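Local structure of extracellular ligand-binding receptor (5ERE) at residues 130-135 with 172-177; 141-146 with 155-160; 342-347 with 548-553. The protein probably senses small extracellular solutes, binding 2-oxo-4-methylpentanoic acid in a domain of the leucine-binding protein family and cytosine in a tandem PAS sensor region. One frame throughout, in Å; residues are numbered along the deposited sequence.

Contact 1 of 3, residues 130-135 with 172-177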
ATOM      1  N   ALA A 130      10.898 -12.334 -13.568  1.00 51.81           N
ATOM      2  CA  ALA A 130      10.064 -12.839 -14.665  1.00 63.20           C
ATOM      3  C   ALA A 130       8.579 -12.817 -14.273  1.00 61.45           C
ATOM      4  O   ALA A 130       8.228 -13.053 -13.109  1.00 52.35           O
ATOM      5  CB  ALA A 130      10.493 -14.250 -15.061  1.00 59.70           C
ATOM      6  N   VAL A 131       7.727 -12.505 -15.252  1.00 58.10           N
ATOM      7  CA  VAL A 131       6.283 -12.581 -15.096  1.00 60.42           C
ATOM      8  C   VAL A 131       5.685 -13.561 -16.103  1.00 63.34           C
ATOM      9  O   VAL A 131       5.939 -13.465 -17.297  1.00 60.09           O
ATOM     10  CB  VAL A 131       5.610 -11.203 -15.292  1.00 53.11           C
ATOM     11  CG1 VAL A 131       4.101 -11.211 -14.798  1.00 54.10           C
ATOM     12  CG2 VAL A 131       6.389 -10.149 -14.583  1.00 51.08           C
ATOM     13  N   LEU A 132       4.905 -14.507 -15.595  1.00 54.41           N
ATOM     14  CA  LEU A 132       3.996 -15.310 -16.401  1.00 48.13           C
ATOM     15  C   LEU A 132       2.540 -14.990 -16.002  1.00 60.88           C
ATOM     16  O   LEU A 132       2.142 -15.270 -14.853  1.00 44.18           O
ATOM     17  CB  LEU A 132       4.295 -16.794 -16.205  1.00 55.14           C
ATOM     18  CG  LEU A 132       3.521 -17.818 -17.047  1.00 57.36           C
ATOM     19  CD1 LEU A 132       3.527 -17.487 -18.541  1.00 50.73           C
ATOM     20  CD2 LEU A 132       4.121 -19.193 -16.823  1.00 54.50           C
ATOM     21  N   ALA A 133       1.764 -14.407 -16.927  1.00 50.95           N
ATOM     22  CA  ALA A 133       0.418 -13.910 -16.602  1.00 52.52           C
ATOM     23  C   ALA A 133      -0.675 -14.447 -17.521  1.00 58.81           C
ATOM     24  O   ALA A 133      -0.492 -14.602 -18.730  1.00 53.49           O
ATOM     25  CB  ALA A 133       0.400 -12.395 -16.643  1.00 45.03           C
HETATM   26  N   MSE A 134      -1.828 -14.707 -16.933  1.00 46.87           N
HETATM   27  CA  MSE A 134      -3.010 -15.117 -17.676  1.00 44.84           C
HETATM   28  C   MSE A 134      -3.262 -14.133 -18.783  1.00 45.20           C
HETATM   29  O   MSE A 134      -3.145 -12.929 -18.574  1.00 43.83           O
HETATM   30  CB  MSE A 134      -4.254 -15.212 -16.731  1.00 48.93           C
HETATM   31  CG  MSE A 134      -4.591 -13.939 -16.013  1.00 51.55           C
HETATM   32 SE   MSE A 134      -6.215 -14.153 -14.791  0.80 49.81          SE
HETATM   33  CE  MSE A 134      -5.483 -15.394 -13.482  1.00 44.26           C
ATOM     34  N   ASP A 135      -3.590 -14.638 -19.972  1.00 49.84           N
ATOM     35  CA  ASP A 135      -3.833 -13.771 -21.123  1.00 62.48           C
ATOM     36  C   ASP A 135      -5.234 -13.137 -21.130  1.00 57.63           C
ATOM     37  O   ASP A 135      -6.115 -13.526 -21.900  1.00 55.01           O
ATOM     38  CB  ASP A 135      -3.600 -14.551 -22.430  1.00 65.27           C
ATOM     39  CG  ASP A 135      -3.674 -13.654 -23.670  1.00 75.43           C
ATOM     40  OD1 ASP A 135      -3.177 -12.503 -23.623  1.00 74.84           O
ATOM     41  OD2 ASP A 135      -4.237 -14.096 -24.693  1.00 81.06           O
ATOM     42  N   ALA A 172      10.314 -21.903 -21.052  1.00 67.68           N
ATOM     43  CA  ALA A 172      11.650 -22.053 -21.663  1.00 72.67           C
ATOM     44  C   ALA A 172      12.281 -20.678 -21.819  1.00 71.17           C
ATOM     45  O   ALA A 172      13.397 -20.445 -21.351  1.00 67.97           O
ATOM     46  CB  ALA A 172      11.573 -22.773 -23.013  1.00 71.61           C
ATOM     47  N   THR A 173      11.543 -19.766 -22.450  1.00 72.39           N
ATOM     48  CA  THR A 173      11.919 -18.359 -22.498  1.00 74.08           C
ATOM     49  C   THR A 173      12.355 -17.866 -21.130  1.00 77.98           C
ATOM     50  O   THR A 173      13.345 -17.157 -20.998  1.00 79.74           O
ATOM     51  CB  THR A 173      10.752 -17.481 -22.956  1.00 71.29           C
ATOM     52  OG1 THR A 173      10.186 -18.013 -24.153  1.00 68.01           O
ATOM     53  CG2 THR A 173      11.198 -16.044 -23.192  1.00 76.93           C
ATOM     54  N   ILE A 174      11.599 -18.252 -20.112  1.00 73.37           N
ATOM     55  CA  ILE A 174      11.791 -17.702 -18.785  1.00 73.27           C
ATOM     56  C   ILE A 174      13.051 -18.237 -18.114  1.00 66.06           C
ATOM     57  O   ILE A 174      13.804 -17.479 -17.495  1.00 56.11           O
ATOM     58  CB  ILE A 174      10.570 -18.004 -17.888  1.00 65.92           C
ATOM     59  CG1 ILE A 174       9.445 -17.012 -18.198  1.00 64.36           C
ATOM     60  CG2 ILE A 174      10.961 -17.945 -16.396  1.00 55.56           C
ATOM     61  CD1 ILE A 174       8.079 -17.447 -17.666  1.00 54.80           C
ATOM     62  N   LYS A 175      13.239 -19.546 -18.184  1.00 72.16           N
ATOM     63  CA  LYS A 175      14.416 -20.163 -17.589  1.00 81.64           C
ATOM     64  C   LYS A 175      15.667 -19.550 -18.200  1.00 79.15           C
ATOM     65  O   LYS A 175      16.638 -19.287 -17.502  1.00 71.15           O
ATOM     66  CB  LYS A 175      14.412 -21.673 -17.789  1.00 78.07           C
ATOM     67  CG  LYS A 175      15.726 -22.333 -17.412  1.00 84.94           C
ATOM     68  CD  LYS A 175      15.581 -23.836 -17.322  1.00 95.70           C
ATOM     69  CE  LYS A 175      16.861 -24.552 -17.712  1.00110.70           C
ATOM     70  NZ  LYS A 175      16.688 -26.029 -17.727  1.00118.56           N
ATOM     71  N   ALA A 176      15.593 -19.261 -19.494  1.00 87.46           N
ATOM     72  CA  ALA A 176      16.737 -18.732 -20.231  1.00 94.49           C
ATOM     73  C   ALA A 176      17.059 -17.290 -19.850  1.00 97.42           C
ATOM     74  O   ALA A 176      17.968 -16.693 -20.427  1.00 95.08           O
ATOM     75  CB  ALA A 176      16.487 -18.828 -21.732  1.00 84.74           C
ATOM     76  N   ARG A 177      16.326 -16.724 -18.891  1.00 74.36           N
ATOM     77  CA  ARG A 177      16.672 -15.385 -18.420  1.00 66.74           C
ATOM     78  C   ARG A 177      17.105 -15.412 -16.972  1.00 69.52           C
ATOM     79  O   ARG A 177      17.322 -14.351 -16.373  1.00 75.17           O
ATOM     80  CB  ARG A 177      15.515 -14.422 -18.602  1.00 68.42           C
ATOM     81  CG  ARG A 177      14.862 -14.482 -19.957  1.00 69.92           C
ATOM     82  CD  ARG A 177      15.401 -13.441 -20.905  1.00 79.49           C
ATOM     83  NE  ARG A 177      14.520 -13.354 -22.072  1.00 98.50           N
ATOM     84  CZ  ARG A 177      14.790 -13.831 -23.287  1.00108.68           C
ATOM     85  NH1 ARG A 177      15.953 -14.421 -23.556  1.00123.55           N
ATOM     86  NH2 ARG A 177      13.887 -13.697 -24.252  1.00 93.75           N
TER
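Ala-130 and Ile-174 mark the closest backbone approach between strand 129-134 and helix 168-175, with their CA atoms 6.6 Å apart. The helix lies over one face of the sheet, and a single side chain makes the contact on its behalf. Ile-174 reaches across to the strand with both of its branches. Its CG2 meets CB of Ala-130 at 4.0 Å. Its longer branch runs on along the strand, and CD1 meets CB of Leu-132 at 4.1 Å. One residue, Val-131, lies between the two strand residues, and it points to the other face. The first torsion explains the split: CG1 lies beside the backbone N (chi1 -80°) and CG2 lies anti to it, which spreads the methyl ends over two positions of the strand. Leu-132 is touched at CB; its side chain also packs on Gln-158, Tyr-160 and Leu-184. On the other face of the strand, Val-131 and Ala-133 pack on helix 137-149. The strand is thus covered by a helix on each face, as in the three-layer alpha/beta lobes of periplasmic binding proteins. No hydrogen bond crosses between the two segments, and all three touching residues are buried. The contact therefore rests on apolar packing and shape alone.

Contact 2 of 3, residues 141-146 with 155-160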
ATOM      1  N   SER A 141      -2.742  -6.056 -17.346  1.00 48.47           N
ATOM      2  CA  SER A 141      -2.642  -4.897 -16.473  1.00 43.54           C
ATOM      3  C   SER A 141      -1.490  -5.040 -15.477  1.00 44.95           C
ATOM      4  O   SER A 141      -0.744  -4.092 -15.242  1.00 46.50           O
ATOM      5  CB  SER A 141      -3.976  -4.675 -15.739  1.00 47.16           C
ATOM      6  OG  SER A 141      -3.927  -3.471 -15.022  1.00 55.08           O
ATOM      7  N   TRP A 142      -1.349  -6.227 -14.892  1.00 39.75           N
ATOM      8  CA  TRP A 142      -0.242  -6.521 -13.997  1.00 44.78           C
ATOM      9  C   TRP A 142       1.109  -6.444 -14.704  1.00 51.73           C
ATOM     10  O   TRP A 142       2.089  -6.015 -14.106  1.00 46.19           O
ATOM     11  CB  TRP A 142      -0.399  -7.912 -13.384  1.00 44.15           C
ATOM     12  CG  TRP A 142      -1.138  -7.907 -12.080  1.00 45.10           C
ATOM     13  CD1 TRP A 142      -2.447  -8.250 -11.867  1.00 46.81           C
ATOM     14  CD2 TRP A 142      -0.609  -7.536 -10.809  1.00 44.79           C
ATOM     15  NE1 TRP A 142      -2.758  -8.124 -10.529  1.00 36.48           N
ATOM     16  CE2 TRP A 142      -1.644  -7.691  -9.859  1.00 41.22           C
ATOM     17  CE3 TRP A 142       0.652  -7.101 -10.375  1.00 48.48           C
ATOM     18  CZ2 TRP A 142      -1.465  -7.405  -8.511  1.00 41.61           C
ATOM     19  CZ3 TRP A 142       0.832  -6.835  -9.042  1.00 46.36           C
ATOM     20  CH2 TRP A 142      -0.225  -6.977  -8.122  1.00 40.46           C
ATOM     21  N   ILE A 143       1.167  -6.895 -15.957  1.00 51.19           N
ATOM     22  CA  ILE A 143       2.418  -6.834 -16.726  1.00 58.07           C
ATOM     23  C   ILE A 143       2.806  -5.374 -16.922  1.00 54.19           C
ATOM     24  O   ILE A 143       3.928  -4.984 -16.608  1.00 53.46           O
ATOM     25  CB  ILE A 143       2.308  -7.554 -18.107  1.00 54.06           C
ATOM     26  CG1 ILE A 143       2.550  -9.046 -17.925  1.00 52.47           C
ATOM     27  CG2 ILE A 143       3.370  -7.044 -19.116  1.00 56.50           C
ATOM     28  CD1 ILE A 143       2.067  -9.907 -19.057  1.00 58.48           C
ATOM     29  N   ARG A 144       1.861  -4.573 -17.397  1.00 56.89           N
ATOM     30  CA  ARG A 144       2.130  -3.184 -17.715  1.00 58.31           C
ATOM     31  C   ARG A 144       2.531  -2.420 -16.460  1.00 66.78           C
ATOM     32  O   ARG A 144       3.303  -1.472 -16.534  1.00 67.30           O
ATOM     33  CB  ARG A 144       0.910  -2.539 -18.380  1.00 50.42           C
HETATM   34  N   MSE A 145       2.024  -2.842 -15.306  1.00 68.28           N
HETATM   35  CA  MSE A 145       2.322  -2.166 -14.039  1.00 62.23           C
HETATM   36  C   MSE A 145       3.702  -2.504 -13.560  1.00 61.83           C
HETATM   37  O   MSE A 145       4.450  -1.642 -13.098  1.00 62.21           O
HETATM   38  CB  MSE A 145       1.348  -2.571 -12.952  1.00 64.41           C
HETATM   39  CG  MSE A 145      -0.037  -2.079 -13.153  1.00 73.06           C
HETATM   40 SE   MSE A 145      -0.355  -0.326 -12.370  0.80 82.23          SE
HETATM   41  CE  MSE A 145      -2.260  -0.307 -12.791  1.00 69.67           C
ATOM     42  N   LEU A 146       4.008  -3.788 -13.629  1.00 50.61           N
ATOM     43  CA  LEU A 146       5.265  -4.274 -13.147  1.00 55.41           C
ATOM     44  C   LEU A 146       6.392  -3.731 -14.035  1.00 64.43           C
ATOM     45  O   LEU A 146       7.453  -3.353 -13.542  1.00 62.12           O
ATOM     46  CB  LEU A 146       5.241  -5.793 -13.106  1.00 54.00           C
ATOM     47  CG  LEU A 146       4.490  -6.369 -11.897  1.00 47.38           C
ATOM     48  CD1 LEU A 146       4.238  -7.850 -12.071  1.00 48.16           C
ATOM     49  CD2 LEU A 146       5.269  -6.089 -10.619  1.00 44.16           C
ATOM     50  N   VAL A 155      12.830  -9.024 -16.735  1.00 66.54           N
ATOM     51  CA  VAL A 155      13.638  -9.646 -17.794  1.00 69.39           C
ATOM     52  C   VAL A 155      12.813 -10.523 -18.752  1.00 74.25           C
ATOM     53  O   VAL A 155      13.341 -11.070 -19.723  1.00 70.05           O
ATOM     54  CB  VAL A 155      14.783 -10.500 -17.175  1.00 70.54           C
ATOM     55  CG1 VAL A 155      15.614  -9.654 -16.227  1.00 72.66           C
ATOM     56  CG2 VAL A 155      14.258 -11.755 -16.446  1.00 62.50           C
ATOM     57  N   ALA A 156      11.515 -10.638 -18.487  1.00 67.13           N
ATOM     58  CA  ALA A 156      10.633 -11.498 -19.268  1.00 63.49           C
ATOM     59  C   ALA A 156       9.172 -11.279 -18.865  1.00 64.76           C
ATOM     60  O   ALA A 156       8.873 -11.181 -17.680  1.00 55.30           O
ATOM     61  CB  ALA A 156      11.011 -12.954 -19.080  1.00 56.51           C
ATOM     62  N   ALA A 157       8.286 -11.211 -19.857  1.00 75.46           N
ATOM     63  CA  ALA A 157       6.859 -10.987 -19.636  1.00 73.22           C
ATOM     64  C   ALA A 157       6.057 -11.900 -20.563  1.00 71.08           C
ATOM     65  O   ALA A 157       5.800 -11.552 -21.715  1.00 69.54           O
ATOM     66  CB  ALA A 157       6.502  -9.529 -19.880  1.00 74.64           C
ATOM     67  N   GLN A 158       5.681 -13.067 -20.043  1.00 59.85           N
ATOM     68  CA  GLN A 158       5.033 -14.114 -20.825  1.00 60.25           C
ATOM     69  C   GLN A 158       3.558 -14.253 -20.435  1.00 59.02           C
ATOM     70  O   GLN A 158       3.208 -14.105 -19.270  1.00 51.04           O
ATOM     71  CB  GLN A 158       5.751 -15.450 -20.619  1.00 68.56           C
ATOM     72  CG  GLN A 158       7.185 -15.502 -21.166  1.00 68.66           C
ATOM     73  CD  GLN A 158       7.229 -15.353 -22.688  1.00 72.58           C
ATOM     74  OE1 GLN A 158       6.880 -16.281 -23.419  1.00 60.53           O
ATOM     75  NE2 GLN A 158       7.629 -14.173 -23.164  1.00 76.67           N
ATOM     76  N   GLU A 159       2.707 -14.539 -21.416  1.00 59.49           N
ATOM     77  CA  GLU A 159       1.286 -14.763 -21.183  1.00 55.86           C
ATOM     78  C   GLU A 159       0.913 -16.229 -21.395  1.00 64.77           C
ATOM     79  O   GLU A 159       1.668 -16.986 -22.010  1.00 60.39           O
ATOM     80  CB  GLU A 159       0.463 -13.868 -22.104  1.00 58.91           C
ATOM     81  CG  GLU A 159       0.653 -12.372 -21.825  1.00 73.18           C
ATOM     82  CD  GLU A 159      -0.049 -11.472 -22.834  1.00 83.01           C
ATOM     83  OE1 GLU A 159      -0.459 -11.972 -23.911  1.00 85.26           O
ATOM     84  OE2 GLU A 159      -0.171 -10.258 -22.548  1.00 76.40           O
ATOM     85  N   TYR A 160      -0.247 -16.637 -20.875  1.00 54.74           N
ATOM     86  CA  TYR A 160      -0.785 -17.969 -21.142  1.00 47.12           C
ATOM     87  C   TYR A 160      -2.307 -18.002 -21.070  1.00 54.55           C
ATOM     88  O   TYR A 160      -2.932 -17.313 -20.242  1.00 48.98           O
ATOM     89  CB  TYR A 160      -0.224 -19.005 -20.161  1.00 51.39           C
ATOM     90  CG  TYR A 160      -0.702 -18.787 -18.738  1.00 53.18           C
ATOM     91  CD1 TYR A 160      -0.083 -17.853 -17.920  1.00 55.20           C
ATOM     92  CD2 TYR A 160      -1.779 -19.505 -18.227  1.00 52.83           C
ATOM     93  CE1 TYR A 160      -0.508 -17.645 -16.632  1.00 57.71           C
ATOM     94  CE2 TYR A 160      -2.233 -19.295 -16.928  1.00 52.46           C
ATOM     95  CZ  TYR A 160      -1.600 -18.355 -16.139  1.00 53.73           C
ATOM     96  OH  TYR A 160      -2.020 -18.133 -14.854  1.00 46.76           O
TER
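Ile-143 and Ala-157 bring the backbones closest, with CA atoms 6.7 Å apart. The short segments of helix 137-149 and strand 154-160 run almost exactly antiparallel, at 173°, with their axes 9.8 Å apart. Ile-143 fills that distance from the helix side and makes every close contact with the strand. Its CG2 faces the CB of Ala-157 at 4.1 Å, methyl against methyl. Its other branch leads toward the C-terminal end of the strand, where CD1 rests on CG of Glu-159 at 4.0 Å. The same CD1 also comes near the carbonyl O of Gln-158, at a looser 4.4 Å. The side chains of Ile-143 and Glu-159 cross at about a right angle, so the methyl touches the aliphatic part of the glutamate from across its chain. Glu-159 is extended beyond CG (chi2 174°), which carries the carboxylate onward past the isoleucine. OE2 still passes CD1 at 4.2 Å, while OE1 lies close to Asp-135 OD1. The like charges may raise the proton affinity of one of the two carboxylates. Gln-158 starts off on the opposite face of the strand and packs on helix 168-175. The side chain of Ile-143 also lies on Ala-133 of the neighbouring strand, so one helix residue spans two strands. Backbone bonds from Val-131 and Ala-133 to strand 154-160 hold those strands in parallel. Helix 137-149 connects them, and its return against the second strand is the packing of a beta-alpha-beta crossover, the repeating unit of the Rossmann-like lobes in the leucine-binding protein family.

Contact 3 of 3, residues 342-347 with 548-553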
ATOM      1  N   ASP A 342      21.555  12.796   3.057  1.00 43.69           N
ATOM      2  CA  ASP A 342      21.548  13.727   1.939  1.00 43.03           C
ATOM      3  C   ASP A 342      21.565  15.140   2.454  1.00 45.26           C
ATOM      4  O   ASP A 342      22.357  15.977   2.001  1.00 39.07           O
ATOM      5  CB  ASP A 342      20.327  13.523   1.032  1.00 52.33           C
ATOM      6  CG  ASP A 342      20.418  12.263   0.199  1.00 65.02           C
ATOM      7  OD1 ASP A 342      21.546  11.830  -0.102  1.00 73.18           O
ATOM      8  OD2 ASP A 342      19.368  11.697  -0.160  1.00 78.29           O
HETATM    9  N   MSE A 343      20.699  15.413   3.415  1.00 43.56           N
HETATM   10  CA  MSE A 343      20.674  16.729   4.021  1.00 36.29           C
HETATM   11  C   MSE A 343      21.987  17.087   4.642  1.00 33.42           C
HETATM   12  O   MSE A 343      22.528  18.168   4.412  1.00 34.03           O
HETATM   13  CB  MSE A 343      19.598  16.829   5.115  1.00 31.34           C
HETATM   14  CG  MSE A 343      18.207  17.022   4.636  1.00 48.12           C
HETATM   15 SE   MSE A 343      16.963  16.797   6.180  0.80 60.05          SE
HETATM   16  CE  MSE A 343      17.898  17.800   7.273  1.00 23.32           C
ATOM     17  N   ASP A 344      22.512  16.175   5.463  1.00 32.17           N
ATOM     18  CA  ASP A 344      23.797  16.406   6.114  1.00 37.59           C
ATOM     19  C   ASP A 344      24.922  16.753   5.110  1.00 33.54           C
ATOM     20  O   ASP A 344      25.687  17.714   5.300  1.00 32.93           O
ATOM     21  CB  ASP A 344      24.172  15.161   6.925  1.00 43.87           C
ATOM     22  CG  ASP A 344      25.266  15.424   7.906  1.00 46.28           C
ATOM     23  OD1 ASP A 344      25.171  16.418   8.657  1.00 40.13           O
ATOM     24  OD2 ASP A 344      26.219  14.622   7.921  1.00 51.73           O
ATOM     25  N   ARG A 345      25.029  15.979   4.042  1.00 40.25           N
ATOM     26  CA  ARG A 345      26.011  16.291   2.996  1.00 42.84           C
ATOM     27  C   ARG A 345      25.798  17.665   2.344  1.00 45.40           C
ATOM     28  O   ARG A 345      26.765  18.403   2.050  1.00 45.75           O
ATOM     29  CB  ARG A 345      25.967  15.241   1.904  1.00 47.78           C
ATOM     30  CG  ARG A 345      26.944  14.124   2.081  1.00 64.14           C
ATOM     31  CD  ARG A 345      27.021  13.318   0.798  1.00 75.36           C
ATOM     32  NE  ARG A 345      25.971  12.303   0.736  1.00 79.58           N
ATOM     33  CZ  ARG A 345      24.824  12.415   0.065  1.00 82.67           C
ATOM     34  NH1 ARG A 345      24.533  13.509  -0.645  1.00 83.74           N
ATOM     35  NH2 ARG A 345      23.956  11.408   0.103  1.00 79.54           N
ATOM     36  N   SER A 346      24.549  18.007   2.079  1.00 43.37           N
ATOM     37  CA  SER A 346      24.273  19.279   1.390  1.00 39.52           C
ATOM     38  C   SER A 346      24.609  20.442   2.306  1.00 39.09           C
ATOM     39  O   SER A 346      25.131  21.448   1.875  1.00 36.01           O
ATOM     40  CB  SER A 346      22.817  19.373   0.939  1.00 40.34           C
ATOM     41  OG  SER A 346      21.949  19.521   2.073  1.00 42.28           O
ATOM     42  N   VAL A 347      24.289  20.314   3.585  1.00 35.04           N
ATOM     43  CA  VAL A 347      24.567  21.378   4.545  1.00 35.07           C
ATOM     44  C   VAL A 347      26.062  21.478   4.823  1.00 32.13           C
ATOM     45  O   VAL A 347      26.581  22.568   5.017  1.00 39.74           O
ATOM     46  CB  VAL A 347      23.784  21.149   5.900  1.00 38.73           C
ATOM     47  CG1 VAL A 347      24.119  22.197   6.904  1.00 35.75           C
ATOM     48  CG2 VAL A 347      22.300  21.187   5.641  1.00 35.26           C
ATOM     49  N   ILE A 548      16.739   6.100  14.192  1.00 38.46           N
ATOM     50  CA  ILE A 548      17.282   6.926  13.129  1.00 44.14           C
ATOM     51  C   ILE A 548      17.783   8.250  13.693  1.00 44.86           C
ATOM     52  O   ILE A 548      17.222   8.786  14.654  1.00 36.46           O
ATOM     53  CB  ILE A 548      16.226   7.226  12.066  1.00 53.82           C
ATOM     54  CG1 ILE A 548      14.923   7.688  12.758  1.00 47.25           C
ATOM     55  CG2 ILE A 548      15.980   5.987  11.221  1.00 53.13           C
ATOM     56  CD1 ILE A 548      14.159   8.527  11.945  1.00 57.91           C
ATOM     57  N   GLY A 549      18.826   8.801  13.088  1.00 41.25           N
ATOM     58  CA  GLY A 549      19.310  10.102  13.513  1.00 42.08           C
ATOM     59  C   GLY A 549      20.675  10.488  12.986  1.00 41.90           C
ATOM     60  O   GLY A 549      21.245   9.788  12.151  1.00 38.03           O
ATOM     61  N   LEU A 550      21.186  11.605  13.486  1.00 41.21           N
ATOM     62  CA  LEU A 550      22.511  12.099  13.147  1.00 42.67           C
ATOM     63  C   LEU A 550      23.160  12.800  14.332  1.00 41.19           C
ATOM     64  O   LEU A 550      22.470  13.386  15.173  1.00 39.51           O
ATOM     65  CB  LEU A 550      22.458  13.097  11.969  1.00 42.80           C
ATOM     66  CG  LEU A 550      21.996  12.704  10.569  1.00 48.04           C
ATOM     67  CD1 LEU A 550      21.811  13.957   9.693  1.00 47.28           C
ATOM     68  CD2 LEU A 550      23.018  11.751   9.924  1.00 41.52           C
ATOM     69  N   HIS A 551      24.491  12.736  14.380  1.00 33.43           N
ATOM     70  CA  HIS A 551      25.291  13.591  15.255  1.00 31.63           C
ATOM     71  C   HIS A 551      24.886  13.455  16.726  1.00 35.55           C
ATOM     72  O   HIS A 551      24.956  14.436  17.480  1.00 35.67           O
ATOM     73  CB  HIS A 551      25.172  15.058  14.835  1.00 34.11           C
ATOM     74  CG  HIS A 551      25.506  15.312  13.399  1.00 37.47           C
ATOM     75  ND1 HIS A 551      26.715  14.937  12.843  1.00 41.46           N
ATOM     76  CD2 HIS A 551      24.800  15.906  12.408  1.00 43.07           C
ATOM     77  CE1 HIS A 551      26.735  15.291  11.569  1.00 40.88           C
ATOM     78  NE2 HIS A 551      25.587  15.881  11.278  1.00 40.56           N
ATOM     79  N   GLY A 552      24.475  12.244  17.114  1.00 42.79           N
ATOM     80  CA  GLY A 552      24.138  11.949  18.498  1.00 38.10           C
ATOM     81  C   GLY A 552      22.700  12.230  18.883  1.00 41.03           C
ATOM     82  O   GLY A 552      22.317  12.029  20.038  1.00 41.86           O
ATOM     83  N   THR A 553      21.902  12.686  17.918  1.00 30.13           N
ATOM     84  CA  THR A 553      20.461  12.913  18.132  1.00 33.25           C
ATOM     85  C   THR A 553      19.725  11.811  17.402  1.00 33.70           C
ATOM     86  O   THR A 553      19.703  11.739  16.179  1.00 42.60           O
ATOM     87  CB  THR A 553      20.003  14.284  17.645  1.00 34.21           C
ATOM     88  OG1 THR A 553      20.724  15.282  18.361  1.00 36.56           O
ATOM     89  CG2 THR A 553      18.453  14.495  17.840  1.00 32.90           C
TER
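Asp-344 OD1 is gripped by two imidazoles, His-551 of the contact and His-440 of strand 434-443. His-551 sits in the type I' beta turn from Leu-550 to Thr-553 that closes the hairpin of strands 541-550 and 553-561. The side chains of Asp-344 and His-551 meet from opposite directions. NE2 of His-551 donates to OD1 of Asp-344 over 2.7 Å, in a fairly straight bond of 161°. The oxygen lies at the edge of the ring, in its plane. The ring nitrogen, however, stands above the carboxylate plane, and the two flat groups are turned 59° apart. The torsion of Asp-344 places CG anti to the backbone N (chi1 -165°) and carries the acid toward the turn. Two donors on one oxygen may stabilise the ionised carboxylate. Beside the bond, CD1 of Leu-550 packs on CB of Asp-344 at 3.8 Å. With an alanine here in place of Asp-344, His-551 and His-440 would probably lose their shared acceptor, and the His-551 ring would be held less firmly, by packing alone. Through this residue, helix 324-357 is tied to both sheets of the tandem PAS sensor region. In the turn itself, Thr-553 N donates to Leu-550 O at 2.9 Å, and Leu-550 N donates to Thr-553 O at 3.1 Å.

From the N terminus, strand 129-134 opens contact 1, which closes only at helix 168-175. Contact 2 opens and closes within that loop, as helix 137-149 folds back on strand 154-160. The two contacts have centres 9 Å apart, and their strands are neighbours in one sheet, where Ala-133 N and Gln-158 O form a probable hydrogen bond of 2.8 Å. Together they place helices on the two faces of neighbouring strands in one lobe of the binding-protein domain. Contact 3 follows in series. It closes a much longer loop, from helix 324-357 to the late hairpin of the sensor region. Its centre is about 44 Å from that of contact 1 and 40 Å from that of contact 2.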